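PDB 2PKE: haloacid delahogenase-like family hydrolase from Xanthomonas campestris pv. campestris, which probably acts as a magnesium-dependent phosphatase of the haloacid dehalogenase-like hydrolase family. Local coordinates for residues 5-8 with 13-16; 62-67 with 79-84. One frame throughout, in Å; residues are numbered along the deposited sequence.

Interaction 1: 5-8 with 13-16; sequences IAQR and IQLV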
ATOM      1  N   ILE A   5      -5.170  -3.770  21.895  1.00 36.70           N
ATOM      2  CA  ILE A   5      -5.144  -2.640  22.804  1.00 36.67           C
ATOM      3  C   ILE A   5      -5.250  -3.103  24.246  1.00 34.70           C
ATOM      4  O   ILE A   5      -6.023  -3.995  24.553  1.00 29.79           O
ATOM      5  CB  ILE A   5      -6.347  -1.670  22.471  1.00 35.49           C
ATOM      6  CG1 ILE A   5      -6.098  -1.008  21.113  1.00 37.95           C
ATOM      7  CG2 ILE A   5      -6.586  -0.618  23.562  1.00 42.21           C
ATOM      8  CD1 ILE A   5      -4.677  -0.415  20.938  1.00 39.30           C
ATOM      9  N   ALA A   6      -4.451  -2.486  25.115  1.00 37.67           N
ATOM     10  CA  ALA A   6      -4.604  -2.614  26.569  1.00 37.02           C
ATOM     11  C   ALA A   6      -5.788  -1.741  26.938  1.00 37.56           C
ATOM     12  O   ALA A   6      -5.751  -0.522  26.748  1.00 42.32           O
ATOM     13  CB  ALA A   6      -3.338  -2.122  27.293  1.00 38.28           C
ATOM     14  N   GLN A   7      -6.853  -2.348  27.431  1.00 34.59           N
ATOM     15  CA  GLN A   7      -8.058  -1.574  27.723  1.00 34.16           C
ATOM     16  C   GLN A   7      -8.069  -1.100  29.155  1.00 33.72           C
ATOM     17  O   GLN A   7      -7.645  -1.823  30.060  1.00 35.66           O
ATOM     18  CB  GLN A   7      -9.308  -2.376  27.380  1.00 34.00           C
ATOM     19  CG  GLN A   7      -9.380  -2.653  25.864  1.00 30.54           C
ATOM     20  CD  GLN A   7     -10.645  -3.355  25.454  1.00 34.82           C
ATOM     21  OE1 GLN A   7     -11.748  -2.891  25.771  1.00 30.31           O
ATOM     22  NE2 GLN A   7     -10.506  -4.496  24.753  1.00 25.30           N
ATOM     23  N   ARG A   8      -8.537   0.124  29.356  1.00 32.77           N
ATOM     24  CA  ARG A   8      -8.550   0.743  30.675  1.00 34.02           C
ATOM     25  C   ARG A   8      -9.902   0.558  31.309  1.00 33.39           C
ATOM     26  O   ARG A   8     -10.943   0.701  30.652  1.00 31.58           O
ATOM     27  CB  ARG A   8      -8.256   2.243  30.575  1.00 33.97           C
ATOM     28  CG  ARG A   8      -6.826   2.551  30.330  1.00 41.59           C
ATOM     29  CD  ARG A   8      -6.559   4.029  30.449  1.00 52.53           C
ATOM     30  NE  ARG A   8      -5.182   4.306  30.047  1.00 57.36           N
ATOM     31  CZ  ARG A   8      -4.660   5.518  29.902  1.00 55.83           C
ATOM     32  NH1 ARG A   8      -5.388   6.596  30.121  1.00 59.11           N
ATOM     33  NH2 ARG A   8      -3.395   5.650  29.538  1.00 59.26           N
ATOM     34  N   ILE A  13     -15.074   3.953  25.796  1.00 23.79           N
ATOM     35  CA  ILE A  13     -14.320   4.033  24.543  1.00 20.04           C
ATOM     36  C   ILE A  13     -12.826   3.771  24.843  1.00 21.65           C
ATOM     37  O   ILE A  13     -12.284   4.289  25.809  1.00 22.42           O
ATOM     38  CB  ILE A  13     -14.516   5.419  23.857  1.00 20.30           C
ATOM     39  CG1 ILE A  13     -15.953   5.640  23.386  1.00 21.96           C
ATOM     40  CG2 ILE A  13     -13.454   5.682  22.709  1.00 15.46           C
ATOM     41  CD1 ILE A  13     -16.500   4.573  22.552  1.00 18.36           C
ATOM     42  N   GLN A  14     -12.169   2.952  24.036  1.00 21.48           N
ATOM     43  CA  GLN A  14     -10.764   2.620  24.264  1.00 19.80           C
ATOM     44  C   GLN A  14      -9.841   3.056  23.139  1.00 20.98           C
ATOM     45  O   GLN A  14      -8.634   3.140  23.349  1.00 22.93           O
ATOM     46  CB  GLN A  14     -10.611   1.104  24.457  1.00 18.68           C
ATOM     47  CG  GLN A  14     -11.414   0.498  25.603  1.00 20.49           C
ATOM     48  CD  GLN A  14     -10.903   0.879  26.937  1.00 21.43           C
ATOM     49  OE1 GLN A  14      -9.734   1.271  27.075  1.00 28.08           O
ATOM     50  NE2 GLN A  14     -11.756   0.747  27.974  1.00 17.10           N
ATOM     51  N   LEU A  15     -10.386   3.320  21.947  1.00 19.27           N
ATOM     52  CA  LEU A  15      -9.577   3.555  20.783  1.00 19.46           C
ATOM     53  C   LEU A  15     -10.191   4.654  19.932  1.00 20.28           C
ATOM     54  O   LEU A  15     -11.369   4.659  19.706  1.00 15.41           O
ATOM     55  CB  LEU A  15      -9.420   2.288  19.958  1.00 21.08           C
ATOM     56  CG  LEU A  15      -8.587   2.359  18.685  1.00 22.39           C
ATOM     57  CD1 LEU A  15      -7.079   2.659  18.921  1.00 19.02           C
ATOM     58  CD2 LEU A  15      -8.713   1.053  17.865  1.00 22.00           C
ATOM     59  N   VAL A  16      -9.382   5.606  19.514  1.00 20.82           N
ATOM     60  CA  VAL A  16      -9.862   6.665  18.658  1.00 19.42           C
ATOM     61  C   VAL A  16      -9.076   6.592  17.357  1.00 19.66           C
ATOM     62  O   VAL A  16      -7.847   6.639  17.360  1.00 21.94           O
ATOM     63  CB  VAL A  16      -9.725   8.024  19.306  1.00 21.60           C
ATOM     64  CG1 VAL A  16     -10.280   9.103  18.364  1.00 12.44           C
ATOM     65  CG2 VAL A  16     -10.430   8.058  20.667  1.00 15.34           C
TER
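Between Gln7 and Gln14 the backbones of 5-8 and 13-16 come closest, with the CA atom of Gln7 6.1 Å from the CA atom of Gln14. The first segment is an extended loop and the second runs into strand 15-18, an inner strand of the parallel sheet of the Rossmann-like HAD core. The two backbones do not pair directly; the amide of Gln14 reaches across and bonds both backbone polar groups of Arg8, somewhat as a neighbouring strand would. Gln14 OE1 accepts a hydrogen bond from Arg8 N at 2.8 Å, and Gln14 NE2 donates to Arg8 O, also at 2.8 Å. Glutamine suits this place because a single flat group offers both an acceptor and a donor. The bend at chi2 (-70°) turns CD away from an extended course and brings the amide up to the loop.

The side chains of Gln7 and Gln14 cross at about a right angle, with the amide planes 52° apart. Gln7 OE1 lies 3.4 Å from Gln14 CG, a van der Waals contact, while the same oxygen accepts a hydrogen bond from Arg181. On the apolar side Ile5 CG1 approaches Leu15 CD1 at 4.4 Å. Branched apolar residues suit this layer, where Ile5 of the loop and Leu15 of the strand both meet Phe175 of helix 165-175 and Ala129 of strand 129-135. The two bonds at Arg8 differ in form: Gln14 NE2 meets Arg8 O on a lone pair in the carbonyl plane, whereas Arg8 N stands above the carbonyl plane of Gln14 OE1, 39° out of it.

Interaction 2: 62-67 with 79-84; sequences RRNLKI and MIETAI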
ATOM      1  N   ARG A  62     -13.829   6.272 -12.450  1.00 39.20           N
ATOM      2  CA  ARG A  62     -14.763   5.274 -11.893  1.00 39.34           C
ATOM      3  C   ARG A  62     -14.420   3.852 -12.374  1.00 37.31           C
ATOM      4  O   ARG A  62     -14.354   2.907 -11.568  1.00 36.24           O
ATOM      5  CB  ARG A  62     -16.239   5.655 -12.183  1.00 38.06           C
ATOM      6  CG  ARG A  62     -16.765   6.813 -11.256  1.00 42.27           C
ATOM      7  CD  ARG A  62     -18.316   7.012 -11.261  1.00 44.39           C
ATOM      8  N   ARG A  63     -14.149   3.702 -13.669  1.00 36.34           N
ATOM      9  CA  ARG A  63     -13.690   2.412 -14.185  1.00 37.70           C
ATOM     10  C   ARG A  63     -12.261   1.989 -13.776  1.00 33.52           C
ATOM     11  O   ARG A  63     -11.988   0.802 -13.642  1.00 34.85           O
ATOM     12  CB  ARG A  63     -13.858   2.328 -15.694  1.00 37.45           C
ATOM     13  CG  ARG A  63     -12.941   3.153 -16.542  1.00 48.05           C
ATOM     14  CD  ARG A  63     -13.276   2.858 -18.018  1.00 57.46           C
ATOM     15  NE  ARG A  63     -12.770   3.856 -18.973  1.00 64.63           N
ATOM     16  CZ  ARG A  63     -11.488   4.006 -19.324  1.00 62.78           C
ATOM     17  NH1 ARG A  63     -10.528   3.245 -18.790  1.00 52.19           N
ATOM     18  NH2 ARG A  63     -11.162   4.946 -20.209  1.00 62.46           N
ATOM     19  N   ASN A  64     -11.376   2.948 -13.574  1.00 29.89           N
ATOM     20  CA  ASN A  64      -9.998   2.650 -13.175  1.00 27.08           C
ATOM     21  C   ASN A  64      -9.794   2.423 -11.687  1.00 27.90           C
ATOM     22  O   ASN A  64      -8.786   1.865 -11.281  1.00 29.79           O
ATOM     23  CB  ASN A  64      -9.076   3.745 -13.648  1.00 26.83           C
ATOM     24  CG  ASN A  64      -8.891   3.731 -15.132  1.00 31.23           C
ATOM     25  OD1 ASN A  64      -9.349   2.808 -15.800  1.00 36.12           O
ATOM     26  ND2 ASN A  64      -8.207   4.754 -15.669  1.00 25.29           N
ATOM     27  N   LEU A  65     -10.757   2.836 -10.871  1.00 30.09           N
ATOM     28  CA  LEU A  65     -10.704   2.607  -9.424  1.00 29.50           C
ATOM     29  C   LEU A  65     -10.508   1.124  -9.171  1.00 28.95           C
ATOM     30  O   LEU A  65      -9.806   0.723  -8.260  1.00 25.69           O
ATOM     31  CB  LEU A  65     -12.000   3.119  -8.769  1.00 32.14           C
ATOM     32  CG  LEU A  65     -12.195   2.918  -7.267  1.00 36.41           C
ATOM     33  CD1 LEU A  65     -11.063   3.565  -6.471  1.00 44.83           C
ATOM     34  CD2 LEU A  65     -13.574   3.483  -6.871  1.00 34.78           C
ATOM     35  N   LYS A  66     -11.126   0.314 -10.024  1.00 31.36           N
ATOM     36  CA  LYS A  66     -11.176  -1.113  -9.869  1.00 28.04           C
ATOM     37  C   LYS A  66      -9.829  -1.788 -10.204  1.00 28.31           C
ATOM     38  O   LYS A  66      -9.633  -2.944  -9.831  1.00 30.54           O
ATOM     39  CB  LYS A  66     -12.323  -1.665 -10.752  1.00 32.68           C
ATOM     40  CG  LYS A  66     -13.580  -0.698 -10.862  1.00 29.63           C
ATOM     41  N   ILE A  67      -8.894  -1.082 -10.855  1.00 26.77           N
ATOM     42  CA  ILE A  67      -7.535  -1.607 -11.019  1.00 28.09           C
ATOM     43  C   ILE A  67      -6.450  -0.827 -10.272  1.00 26.72           C
ATOM     44  O   ILE A  67      -5.409  -1.400  -9.901  1.00 27.05           O
ATOM     45  CB  ILE A  67      -7.126  -1.806 -12.526  1.00 24.71           C
ATOM     46  CG1 ILE A  67      -7.052  -0.511 -13.307  1.00 28.66           C
ATOM     47  CG2 ILE A  67      -8.121  -2.704 -13.263  1.00 29.43           C
ATOM     48  CD1 ILE A  67      -6.367  -0.700 -14.646  1.00 28.39           C
HETATM   49  N   MSE A  79      -5.955  10.680 -15.798  1.00 18.36           N
HETATM   50  CA  MSE A  79      -5.850  11.974 -16.482  1.00 18.36           C
HETATM   51  C   MSE A  79      -5.246  11.815 -17.840  1.00 16.46           C
HETATM   52  O   MSE A  79      -5.627  12.515 -18.735  1.00 16.72           O
HETATM   53  CB  MSE A  79      -5.004  12.972 -15.694  1.00 18.81           C
HETATM   54  CG  MSE A  79      -5.707  13.538 -14.477  1.00 20.72           C
HETATM   55 SE   MSE A  79      -4.582  14.851 -13.610  0.75 19.88          SE
HETATM   56  CE  MSE A  79      -6.041  15.637 -12.582  1.00 20.95           C
ATOM     57  N   ILE A  80      -4.253  10.958 -17.997  1.00 15.92           N
ATOM     58  CA  ILE A  80      -3.592  10.799 -19.302  1.00 19.64           C
ATOM     59  C   ILE A  80      -4.648  10.241 -20.272  1.00 22.07           C
ATOM     60  O   ILE A  80      -4.868  10.758 -21.403  1.00 21.65           O
ATOM     61  CB  ILE A  80      -2.303   9.893 -19.237  1.00 20.72           C
ATOM     62  CG1 ILE A  80      -1.125  10.655 -18.573  1.00 22.68           C
ATOM     63  CG2 ILE A  80      -1.910   9.414 -20.654  1.00 18.67           C
ATOM     64  CD1 ILE A  80      -0.046   9.771 -17.890  1.00 19.24           C
ATOM     65  N   GLU A  81      -5.316   9.199 -19.801  1.00 20.77           N
ATOM     66  CA  GLU A  81      -6.330   8.501 -20.579  1.00 23.56           C
ATOM     67  C   GLU A  81      -7.468   9.442 -20.962  1.00 20.67           C
ATOM     68  O   GLU A  81      -7.924   9.468 -22.100  1.00 21.99           O
ATOM     69  CB  GLU A  81      -6.786   7.303 -19.753  1.00 24.85           C
ATOM     70  CG  GLU A  81      -7.395   6.177 -20.508  1.00 39.40           C
ATOM     71  CD  GLU A  81      -7.225   4.842 -19.777  1.00 47.89           C
ATOM     72  OE1 GLU A  81      -7.555   4.759 -18.569  1.00 43.22           O
ATOM     73  OE2 GLU A  81      -6.751   3.880 -20.419  1.00 50.67           O
ATOM     74  N   THR A  82      -7.911  10.246 -20.012  1.00 21.99           N
ATOM     75  CA  THR A  82      -8.960  11.241 -20.267  1.00 21.08           C
ATOM     76  C   THR A  82      -8.563  12.307 -21.294  1.00 21.00           C
ATOM     77  O   THR A  82      -9.381  12.690 -22.157  1.00 24.14           O
ATOM     78  CB  THR A  82      -9.328  11.979 -18.987  1.00 21.61           C
ATOM     79  OG1 THR A  82      -9.675  11.049 -17.948  1.00 18.74           O
ATOM     80  CG2 THR A  82     -10.510  12.892 -19.223  1.00 16.53           C
ATOM     81  N   ALA A  83      -7.326  12.825 -21.192  1.00 20.90           N
ATOM     82  CA  ALA A  83      -6.818  13.851 -22.149  1.00 17.93           C
ATOM     83  C   ALA A  83      -6.714  13.339 -23.562  1.00 18.93           C
ATOM     84  O   ALA A  83      -7.025  14.069 -24.526  1.00 16.39           O
ATOM     85  CB  ALA A  83      -5.464  14.391 -21.701  1.00 16.28           C
ATOM     86  N   ILE A  84      -6.266  12.100 -23.705  1.00 17.50           N
ATOM     87  CA  ILE A  84      -6.153  11.491 -25.003  1.00 19.61           C
ATOM     88  C   ILE A  84      -7.560  11.363 -25.620  1.00 19.27           C
ATOM     89  O   ILE A  84      -7.754  11.636 -26.819  1.00 16.61           O
ATOM     90  CB  ILE A  84      -5.361  10.151 -24.939  1.00 18.06           C
ATOM     91  CG1 ILE A  84      -3.897  10.443 -24.584  1.00 20.44           C
ATOM     92  CG2 ILE A  84      -5.336   9.479 -26.289  1.00 12.48           C
ATOM     93  CD1 ILE A  84      -3.064   9.246 -24.172  1.00 21.62           C
TER
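Glu81, on helix 72-86, spans the gap to Arg63 and Asn64 of helix 57-68; both helices belong to the helical insertion after strand 15-18, consistent with a C1 cap of HAD enzymes. Backbones stay well apart here, the nearest CA atoms being those of Asn64 and Glu81 at 10.1 Å, so side chains bridge the gap, chiefly the long Glu81 and Arg63, with Asn64 the short one. The bond from CA to CB of Glu81 heads toward the other helix; from there CG lies anti to the backbone N (chi1 -157°) and the chain runs on extended, carrying the carboxylate across. Glu81 CG comes to 4.0 Å from Arg63 NH2, and CD lies 3.8 Å from Arg63 NH1. At the tip, Glu81 OE1 takes a nearly straight hydrogen bond of 3.0 Å from Asn64 ND2 (174°), which meets the oxygen nearly along its C-O axis and has it in the plane of its own amide. Arg63 NH1 adds a salt bridge to the same Glu81 OE1, its hydrogen bond long and weak at 3.3 Å. OE2 accepts a hydrogen bond from Gln97 NE2 of the second subunit.

Arg104 of that subunit also forms a salt bridge with OE1 and donates to Asn64 OD1, while Ser78 OG is bonded to Asn64 ND2. Asparagine fits because its amide both donates and accepts. A buried carboxylate with two arginines beside it would be expected to remain ionised, and its charge probably helps, with the neutral bonds to Gln97 and Asn64, to join both helices to the second subunit.

How the interactions relate
The two contacts follow one another along the chain and lie on opposite sides of its centre, 41 Å apart between centres and about 24 Å between nearest atoms, so neither touches the other. Interaction 1 belongs to the sheet-bearing core and interaction 2 to the helical part, where the second subunit takes part; that subunit does not touch interaction 1. Neither contact lies at the magnesium site of Asp19, Asp21 and Asn187. Interaction 1 is the one linked to it in sequence: strand 15-18 leads directly to Asp19 and the DxDx(T/V) pattern of HAD enzymes. A side-chain amide takes part in both, bonded to backbone in interaction 1 and to a carboxylate in interaction 2.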